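Local coordinates for D-alanyl-D-alanine carboxypeptidase (Vibrio cholerae, PDB 5TR7), which probably removes the C-terminal D-alanine from peptidoglycan precursor peptides, as a penicillin-binding protein with serine-type D-alanyl-D-alanine carboxypeptidase activity, at residues A[200-205]-A[234-239]; A[4-9]-A[241-246]; A[134-137]-A[142-145]. All coordinates share one frame; numbering follows the deposited sequence.

Contact 1 of 3, residues A[200-205]-A[234-239]; sequences IKTGHT and NARKAE. With NO2 (nitrite ion), chain F.
Buried polar packing joins T202 and G203, on the outermost strand 196-205 of the five-stranded antiparallel sheet, to R236 on the C-terminal helix 233-251. K201, T202 and G203 match the KTG motif of the penicillin-binding protein and beta-lactamase fold, on the strand beside the predicted active-site serine S35. R236 alone spans the gap between the backbones, its CA lying 9.1 Å from that of T202. With CG anti to the backbone N (chi1 168°) the arginine leaves its helix toward the strand, and a bend at chi3 brings the guanidinium beside T202 and G203. The T202 side chain crosses that of R236 at about a right angle, its OG1 over one guanidinium face at 2.9 Å from R236 NH1. That approach has a poor angle for a hydrogen bond, and so has G203 O, which comes to the group's edge at 3.0 Å from the same NH1. NH1 is hydrogen-bonded to N211 O on the adjoining strand, while NH2 forms a salt bridge with E233. K201, predicted to bind substrate, sends its NZ to S98 OG and to T202 O at 3.2 Å, which would hold the amine beside the predicted catalytic serines. At the guanidinium edge lies a nitrite ion, probably from the crystallisation liquor, also hydrogen-bonded to G188 N. Its O2 accepts from R236 NE at 2.6 Å with an N-H...O angle of 151°, and more weakly from R236 NH2 at 3.1 Å.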
loop_
_atom_site.group_PDB
_atom_site.type_symbol
_atom_site.label_atom_id
_atom_site.label_comp_id
_atom_site.label_asym_id
_atom_site.label_seq_id
_atom_site.Cartn_x
_atom_site.Cartn_y
_atom_site.Cartn_z
ATOM N N ILE A 200 7.092 0.402 -1.324
ATOM C CA ILE A 200 6.030 0.105 -0.384
ATOM C C ILE A 200 4.991 -0.842 -0.976
ATOM O O ILE A 200 4.916 -2.000 -0.616
ATOM C CB ILE A 200 5.340 1.390 0.101
ATOM C CG1 ILE A 200 6.376 2.434 0.503
ATOM C CG2 ILE A 200 4.345 1.108 1.209
ATOM C CD1 ILE A 200 5.786 3.637 1.265
ATOM N N LYS A 201 4.184 -0.361 -1.894
ATOM C CA LYS A 201 3.100 -1.170 -2.373
ATOM C C LYS A 201 2.833 -0.945 -3.831
ATOM O O LYS A 201 2.827 0.134 -4.350
ATOM C CB LYS A 201 1.837 -0.798 -1.578
ATOM C CG LYS A 201 0.599 -1.655 -1.826
ATOM C CD LYS A 201 0.777 -2.993 -1.162
ATOM C CE LYS A 201 -0.377 -3.944 -1.462
ATOM N NZ LYS A 201 -0.389 -4.537 -2.827
ATOM N N THR A 202 2.403 -1.996 -4.414
ATOM C CA THR A 202 2.148 -2.083 -5.804
ATOM C C THR A 202 0.627 -2.154 -6.101
ATOM O O THR A 202 -0.153 -2.490 -5.274
ATOM C CB THR A 202 2.847 -3.377 -6.193
ATOM O OG1 THR A 202 3.080 -3.393 -7.572
ATOM C CG2 THR A 202 2.071 -4.582 -5.724
ATOM N N GLY A 203 0.224 -1.791 -7.293
ATOM C CA GLY A 203 -1.200 -1.949 -7.679
ATOM C C GLY A 203 -1.461 -1.663 -9.111
ATOM O O GLY A 203 -0.570 -1.154 -9.811
ATOM N N HIS A 204 -2.706 -1.881 -9.543
ATOM C CA HIS A 204 -3.103 -1.593 -10.939
ATOM C C HIS A 204 -4.470 -0.899 -10.953
ATOM O O HIS A 204 -5.360 -1.257 -10.195
ATOM C CB HIS A 204 -3.175 -2.894 -11.724
ATOM C CG HIS A 204 -3.418 -2.705 -13.185
ATOM N ND1 HIS A 204 -4.669 -2.489 -13.718
ATOM C CD2 HIS A 204 -2.555 -2.677 -14.227
ATOM C CE1 HIS A 204 -4.561 -2.327 -15.023
ATOM N NE2 HIS A 204 -3.293 -2.482 -15.359
ATOM N N THR A 205 -4.646 0.095 -11.810
ATOM C CA THR A 205 -5.943 0.833 -11.950
ATOM C C THR A 205 -6.382 0.560 -13.385
ATOM O O THR A 205 -5.742 1.004 -14.316
ATOM C CB THR A 205 -5.762 2.331 -11.703
ATOM O OG1 THR A 205 -5.273 2.571 -10.370
ATOM C CG2 THR A 205 -7.085 3.127 -11.861
ATOM N N ASN A 234 7.684 -3.621 -16.110
ATOM C CA ASN A 234 9.060 -3.140 -16.271
ATOM C C ASN A 234 9.188 -1.644 -16.172
ATOM O O ASN A 234 10.076 -1.162 -15.465
ATOM C CB ASN A 234 9.649 -3.685 -17.536
ATOM C CG ASN A 234 9.854 -5.185 -17.428
ATOM O OD1 ASN A 234 10.054 -5.731 -16.300
ATOM N ND2 ASN A 234 9.820 -5.874 -18.563
ATOM N N ALA A 235 8.227 -0.937 -16.779
ATOM C CA ALA A 235 8.192 0.479 -16.712
ATOM C C ALA A 235 7.911 0.902 -15.257
ATOM O O ALA A 235 8.545 1.821 -14.756
ATOM C CB ALA A 235 7.115 1.022 -17.657
ATOM N N ARG A 236 6.974 0.262 -14.577
ATOM C CA ARG A 236 6.712 0.616 -13.171
ATOM C C ARG A 236 8.073 0.634 -12.343
ATOM O O ARG A 236 8.396 1.597 -11.637
ATOM C CB ARG A 236 5.738 -0.391 -12.595
ATOM C CG ARG A 236 5.594 -0.316 -11.111
ATOM C CD ARG A 236 4.365 -1.009 -10.637
ATOM N NE ARG A 236 4.342 -2.475 -10.768
ATOM C CZ ARG A 236 3.233 -3.170 -10.495
ATOM N NH1 ARG A 236 2.110 -2.533 -10.143
ATOM N NH2 ARG A 236 3.183 -4.482 -10.570
ATOM N N LYS A 237 8.899 -0.375 -12.539
ATOM C CA LYS A 237 10.178 -0.399 -11.843
ATOM C C LYS A 237 11.122 0.675 -12.354
ATOM O O LYS A 237 11.640 1.452 -11.563
ATOM C CB LYS A 237 10.877 -1.737 -11.973
ATOM C CG LYS A 237 10.329 -2.815 -11.063
ATOM C CD LYS A 237 11.180 -4.095 -11.071
ATOM C CE LYS A 237 10.880 -5.009 -12.253
ATOM N NZ LYS A 237 11.644 -6.281 -12.081
ATOM N N ALA A 238 11.365 0.704 -13.669
ATOM C CA ALA A 238 12.307 1.674 -14.220
ATOM C C ALA A 238 11.953 3.120 -13.954
ATOM O O ALA A 238 12.793 3.877 -13.540
ATOM C CB ALA A 238 12.488 1.468 -15.702
ATOM N N GLU A 239 10.694 3.503 -14.081
ATOM C CA GLU A 239 10.360 4.882 -13.892
ATOM C C GLU A 239 10.487 5.248 -12.421
ATOM O O GLU A 239 10.911 6.354 -12.105
ATOM C CB GLU A 239 8.960 5.177 -14.431
ATOM C CG GLU A 239 8.807 4.861 -15.932
ATOM C CD GLU A 239 9.813 5.560 -16.848
ATOM O OE1 GLU A 239 10.671 4.889 -17.444
ATOM O OE2 GLU A 239 9.828 6.779 -16.888
HETATM N N NO2 F . 7.147 -3.936 -9.962
HETATM O O1 NO2 F . 8.072 -4.718 -9.892
HETATM O O2 NO2 F . 6.243 -4.284 -10.951
#

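Contact 2 of 3, residues A[4-9]-A[241-246]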
loop_
_atom_site.group_PDB
_atom_site.type_symbol
_atom_site.label_atom_id
_atom_site.label_comp_id
_atom_site.label_asym_id
_atom_site.label_seq_id
_atom_site.Cartn_x
_atom_site.Cartn_y
_atom_site.Cartn_z
ATOM N N PRO A 4 13.278 14.786 -14.537
ATOM C CA PRO A 4 13.279 13.995 -15.758
ATOM C C PRO A 4 11.848 13.700 -16.179
ATOM O O PRO A 4 10.887 14.100 -15.488
ATOM C CB PRO A 4 13.998 12.705 -15.343
ATOM C CG PRO A 4 13.720 12.585 -13.872
ATOM C CD PRO A 4 13.232 13.923 -13.352
ATOM N N GLN A 5 11.725 13.072 -17.342
ATOM C CA GLN A 5 10.439 12.702 -17.862
ATOM C C GLN A 5 10.209 11.316 -17.422
ATOM O O GLN A 5 11.093 10.473 -17.488
ATOM C CB GLN A 5 10.332 12.896 -19.363
ATOM C CG GLN A 5 10.396 14.398 -19.610
ATOM C CD GLN A 5 9.845 14.854 -20.946
ATOM O OE1 GLN A 5 9.224 14.082 -21.685
ATOM N NE2 GLN A 5 10.051 16.125 -21.249
ATOM N N ILE A 6 9.004 11.105 -16.923
ATOM C CA ILE A 6 8.606 9.860 -16.365
ATOM C C ILE A 6 7.463 9.376 -17.166
ATOM O O ILE A 6 6.567 10.132 -17.408
ATOM C CB ILE A 6 8.176 10.118 -14.887
ATOM C CG1 ILE A 6 9.339 10.670 -14.043
ATOM C CG2 ILE A 6 7.583 8.888 -14.230
ATOM C CD1 ILE A 6 10.565 9.806 -13.994
ATOM N N ALA A 7 7.489 8.149 -17.630
ATOM C CA ALA A 7 6.382 7.621 -18.466
ATOM C C ALA A 7 5.254 7.130 -17.538
ATOM O O ALA A 7 5.107 5.940 -17.276
ATOM C CB ALA A 7 6.901 6.483 -19.349
ATOM N N ALA A 8 4.442 8.051 -17.034
ATOM C CA ALA A 8 3.392 7.678 -16.126
ATOM C C ALA A 8 2.316 8.721 -16.196
ATOM O O ALA A 8 2.606 9.850 -16.474
ATOM C CB ALA A 8 3.957 7.593 -14.701
ATOM N N LYS A 9 1.078 8.364 -15.889
ATOM C CA LYS A 9 -0.020 9.332 -15.949
ATOM C C LYS A 9 0.054 10.390 -14.822
ATOM O O LYS A 9 -0.331 11.536 -15.014
ATOM C CB LYS A 9 -1.325 8.575 -15.951
ATOM C CG LYS A 9 -2.585 9.397 -16.206
ATOM C CD LYS A 9 -3.792 8.560 -15.821
ATOM C CE LYS A 9 -5.122 9.262 -15.986
ATOM N NZ LYS A 9 -6.170 8.380 -15.386
ATOM N N LYS A 241 12.623 3.911 -10.348
ATOM C CA LYS A 241 14.074 3.963 -10.091
ATOM C C LYS A 241 14.603 5.308 -10.591
ATOM O O LYS A 241 15.354 5.949 -9.862
ATOM C CB LYS A 241 14.851 2.763 -10.695
ATOM C CG LYS A 241 16.242 2.644 -10.208
ATOM C CD LYS A 241 17.081 1.545 -10.867
ATOM C CE LYS A 241 18.384 1.349 -10.057
ATOM N NZ LYS A 241 19.260 0.273 -10.596
ATOM N N LYS A 242 14.129 5.795 -11.757
ATOM C CA LYS A 242 14.610 7.088 -12.286
ATOM C C LYS A 242 14.182 8.183 -11.344
ATOM O O LYS A 242 14.964 9.037 -10.997
ATOM C CB LYS A 242 14.040 7.482 -13.648
ATOM C CG LYS A 242 14.527 6.703 -14.818
ATOM C CD LYS A 242 13.673 6.961 -16.070
ATOM C CE LYS A 242 14.115 5.948 -17.116
ATOM N NZ LYS A 242 13.099 5.746 -18.183
ATOM N N LEU A 243 12.929 8.162 -10.969
ATOM C CA LEU A 243 12.413 9.171 -10.101
ATOM C C LEU A 243 13.222 9.222 -8.847
ATOM O O LEU A 243 13.621 10.260 -8.439
ATOM C CB LEU A 243 10.962 8.891 -9.798
ATOM C CG LEU A 243 10.097 10.050 -9.382
ATOM C CD1 LEU A 243 10.365 11.289 -10.196
ATOM C CD2 LEU A 243 8.649 9.658 -9.456
ATOM N N LEU A 244 13.480 8.080 -8.248
ATOM C CA LEU A 244 14.242 8.025 -6.996
ATOM C C LEU A 244 15.692 8.481 -7.177
ATOM O O LEU A 244 16.190 9.247 -6.345
ATOM C CB LEU A 244 14.206 6.626 -6.370
ATOM C CG LEU A 244 12.877 6.173 -5.787
ATOM C CD1 LEU A 244 12.859 4.659 -5.594
ATOM C CD2 LEU A 244 12.551 6.853 -4.482
ATOM N N SER A 245 16.388 8.020 -8.220
ATOM C CA SER A 245 17.783 8.441 -8.443
ATOM C C SER A 245 17.884 9.936 -8.595
ATOM O O SER A 245 18.826 10.544 -8.099
ATOM C CB SER A 245 18.394 7.820 -9.691
ATOM O OG SER A 245 18.302 6.447 -9.566
ATOM N N TYR A 246 16.934 10.525 -9.306
ATOM C CA TYR A 246 16.924 11.958 -9.458
ATOM C C TYR A 246 16.840 12.629 -8.068
ATOM O O TYR A 246 17.540 13.556 -7.775
ATOM C CB TYR A 246 15.721 12.379 -10.322
ATOM C CG TYR A 246 15.436 13.851 -10.274
ATOM C CD1 TYR A 246 16.223 14.767 -11.018
ATOM C CD2 TYR A 246 14.417 14.334 -9.515
ATOM C CE1 TYR A 246 15.993 16.150 -10.971
ATOM C CE2 TYR A 246 14.123 15.709 -9.482
ATOM C CZ TYR A 246 14.928 16.609 -10.172
ATOM O OH TYR A 246 14.606 17.934 -10.070
#
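The N-terminal segment 4-9, which leads into strand 10-15, is packed by apolar side chains against the C-terminal helix 233-251, so that the two ends of the modelled catalytic domain meet. P4 supplies a CH-pi contact: its CD stands over one face of the Y246 ring, 3.9 Å from the centroid and 16° off the ring normal. Y246 has CG anti to its backbone N (chi1 166°), which sets the ring face against P4, whose CG also reaches Y246 CB at 4.1 Å. I6 makes the second point of packing. Its side chain crosses that of L243 at about a right angle, with I6 CG1 4.0 Å from L243 CD1, and the I6 CD1 methyl lies 4.2 Å from K242 CB. Only the root of K242 is used in this way; its extended chain carries NZ to a salt bridge with E239. Beyond I6 the backbone makes an inverse gamma turn centred on A7, where A8 N makes a weak hydrogen bond to I6 O. On the sheet side L243 rests on Y11 and L13 of strand 10-15 and V227 of strand 221-230, Y246 also touches L13, and I6 touches Y11, placing the contact where helix 233-251 lies against the sheet.

Contact 3 of 3, residues A[134-137]-A[142-145]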
loop_
_atom_site.group_PDB
_atom_site.type_symbol
_atom_site.label_atom_id
_atom_site.label_comp_id
_atom_site.label_asym_id
_atom_site.label_seq_id
_atom_site.Cartn_x
_atom_site.Cartn_y
_atom_site.Cartn_z
ATOM N N HIS A 134 -10.879 9.353 -0.514
ATOM C CA HIS A 134 -12.028 8.801 0.163
ATOM C C HIS A 134 -12.092 7.298 -0.119
ATOM O O HIS A 134 -11.993 6.869 -1.248
ATOM C CB HIS A 134 -13.325 9.474 -0.248
ATOM C CG HIS A 134 -14.495 9.055 0.577
ATOM N ND1 HIS A 134 -15.402 8.107 0.169
ATOM C CD2 HIS A 134 -14.868 9.428 1.819
ATOM C CE1 HIS A 134 -16.294 7.922 1.126
ATOM N NE2 HIS A 134 -15.999 8.722 2.134
ATOM N N PHE A 135 -12.281 6.514 0.918
ATOM C CA PHE A 135 -12.362 5.082 0.788
ATOM C C PHE A 135 -13.766 4.530 1.024
ATOM O O PHE A 135 -14.525 5.073 1.854
ATOM C CB PHE A 135 -11.348 4.452 1.737
ATOM C CG PHE A 135 -9.945 4.972 1.528
ATOM C CD1 PHE A 135 -9.159 4.506 0.506
ATOM C CD2 PHE A 135 -9.435 5.980 2.336
ATOM C CE1 PHE A 135 -7.870 4.995 0.303
ATOM C CE2 PHE A 135 -8.160 6.439 2.181
ATOM C CZ PHE A 135 -7.350 5.957 1.158
ATOM N N THR A 136 -14.111 3.468 0.280
ATOM C CA THR A 136 -15.393 2.770 0.416
ATOM C C THR A 136 -15.251 1.315 0.853
ATOM O O THR A 136 -16.228 0.665 1.158
ATOM C CB THR A 136 -16.198 2.816 -0.879
ATOM O OG1 THR A 136 -15.414 2.227 -1.935
ATOM C CG2 THR A 136 -16.575 4.280 -1.198
ATOM N N ASN A 137 -14.058 0.774 0.874
ATOM C CA ASN A 137 -13.879 -0.577 1.306
ATOM C C ASN A 137 -12.414 -0.752 1.759
ATOM O O ASN A 137 -11.602 0.134 1.529
ATOM C CB ASN A 137 -14.256 -1.502 0.149
ATOM C CG ASN A 137 -13.329 -1.355 -1.007
ATOM O OD1 ASN A 137 -12.102 -1.379 -0.862
ATOM N ND2 ASN A 137 -13.900 -1.224 -2.168
ATOM N N ASP A 142 -12.885 -1.270 -7.362
ATOM C CA ASP A 142 -13.637 -0.112 -7.837
ATOM C C ASP A 142 -14.963 0.347 -7.348
ATOM O O ASP A 142 -15.897 -0.415 -7.283
ATOM C CB ASP A 142 -14.200 -0.386 -9.246
ATOM C CG ASP A 142 -13.385 0.196 -10.325
ATOM O OD1 ASP A 142 -12.145 0.320 -10.184
ATOM O OD2 ASP A 142 -14.030 0.519 -11.329
ATOM N N ASP A 143 -15.048 1.654 -7.220
ATOM C CA ASP A 143 -16.235 2.291 -6.701
ATOM C C ASP A 143 -16.145 3.750 -7.100
ATOM O O ASP A 143 -15.072 4.325 -7.033
ATOM C CB ASP A 143 -16.331 2.152 -5.196
ATOM C CG ASP A 143 -17.636 2.703 -4.647
ATOM O OD1 ASP A 143 -17.990 3.868 -4.931
ATOM O OD2 ASP A 143 -18.290 1.982 -3.860
ATOM N N PRO A 144 -17.260 4.350 -7.568
ATOM C CA PRO A 144 -17.204 5.762 -7.909
ATOM C C PRO A 144 -16.640 6.638 -6.780
ATOM O O PRO A 144 -15.902 7.581 -7.061
ATOM C CB PRO A 144 -18.680 6.129 -8.152
ATOM C CG PRO A 144 -19.331 4.859 -8.537
ATOM C CD PRO A 144 -18.522 3.718 -7.986
ATOM N N ASN A 145 -16.993 6.325 -5.528
ATOM C CA ASN A 145 -16.535 7.084 -4.361
ATOM C C ASN A 145 -15.252 6.637 -3.688
ATOM O O ASN A 145 -14.965 7.058 -2.554
ATOM C CB ASN A 145 -17.669 7.195 -3.325
ATOM C CG ASN A 145 -18.502 8.426 -3.553
ATOM O OD1 ASN A 145 -17.954 9.509 -3.795
ATOM N ND2 ASN A 145 -19.806 8.302 -3.427
#
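One directional hydrogen bond, from H134 ND1 to N145 O, joins the two segments of this surface loop between helices 114-127 and 150-163. It measures 3.0 Å, with an N-H...O angle of 164°. The oxygen lies in the imidazole plane, and the nitrogen lies in the carbonyl plane of N145, so donor and acceptor are well aligned. The bond requires the proton on ND1. H134 has CG anti to its backbone N (chi1 -172°), which swings the ring toward the other segment.

Van der Waals packing centres on T136. Its CG2 methyl sits 3.5 Å from N145 O and 3.8 Å from N145 CB, while its hydroxyl branch turns to D143, with OG1 3.4 Å from D143 CB. The side chains of T136 and D143 meet at a slant, and T136 thus touches the aspartate with one branch and the asparagine with the other.

Within 142-145, D143 OD1 accepts from N145 N at 2.7 Å, on the anti side of the carboxylate and 20° out of its plane. This bond braces the backbone just before N145 O, the acceptor of the H134 bond.

Around the pair, F135 turns away from 142-145 and its ring packs on helices 37-50 and 114-127, and N137 bonds to backbone atoms of H139, G140 and L141. The acceptance by D143 OD1 of the backbone N-H two residues on makes an Asx turn, within an irregular surface loop whose two limbs are joined by the H134 to N145 bond.

How the contacts relate
Contacts 1 and 2 share helix 233-251, using successive parts of it, and their centres are 11 Å apart on the same side of the chain's centre. They touch directly: E239 OE2 of contact 1 is 2.8 Å from A7 N of contact 2, a probable hydrogen bond. The helix thus links the strand of the KTG motif to the N-terminal segment. Contact 3 stands apart in the loop between helices 114-127 and 150-163, its centre 21 Å from that of contact 1 and 28 Å from that of contact 2. Along the chain, contact 3 closes before contact 1 opens, and both fall within the span from 4-9 to 241-246, so contact 2 spans nearly the whole modelled chain.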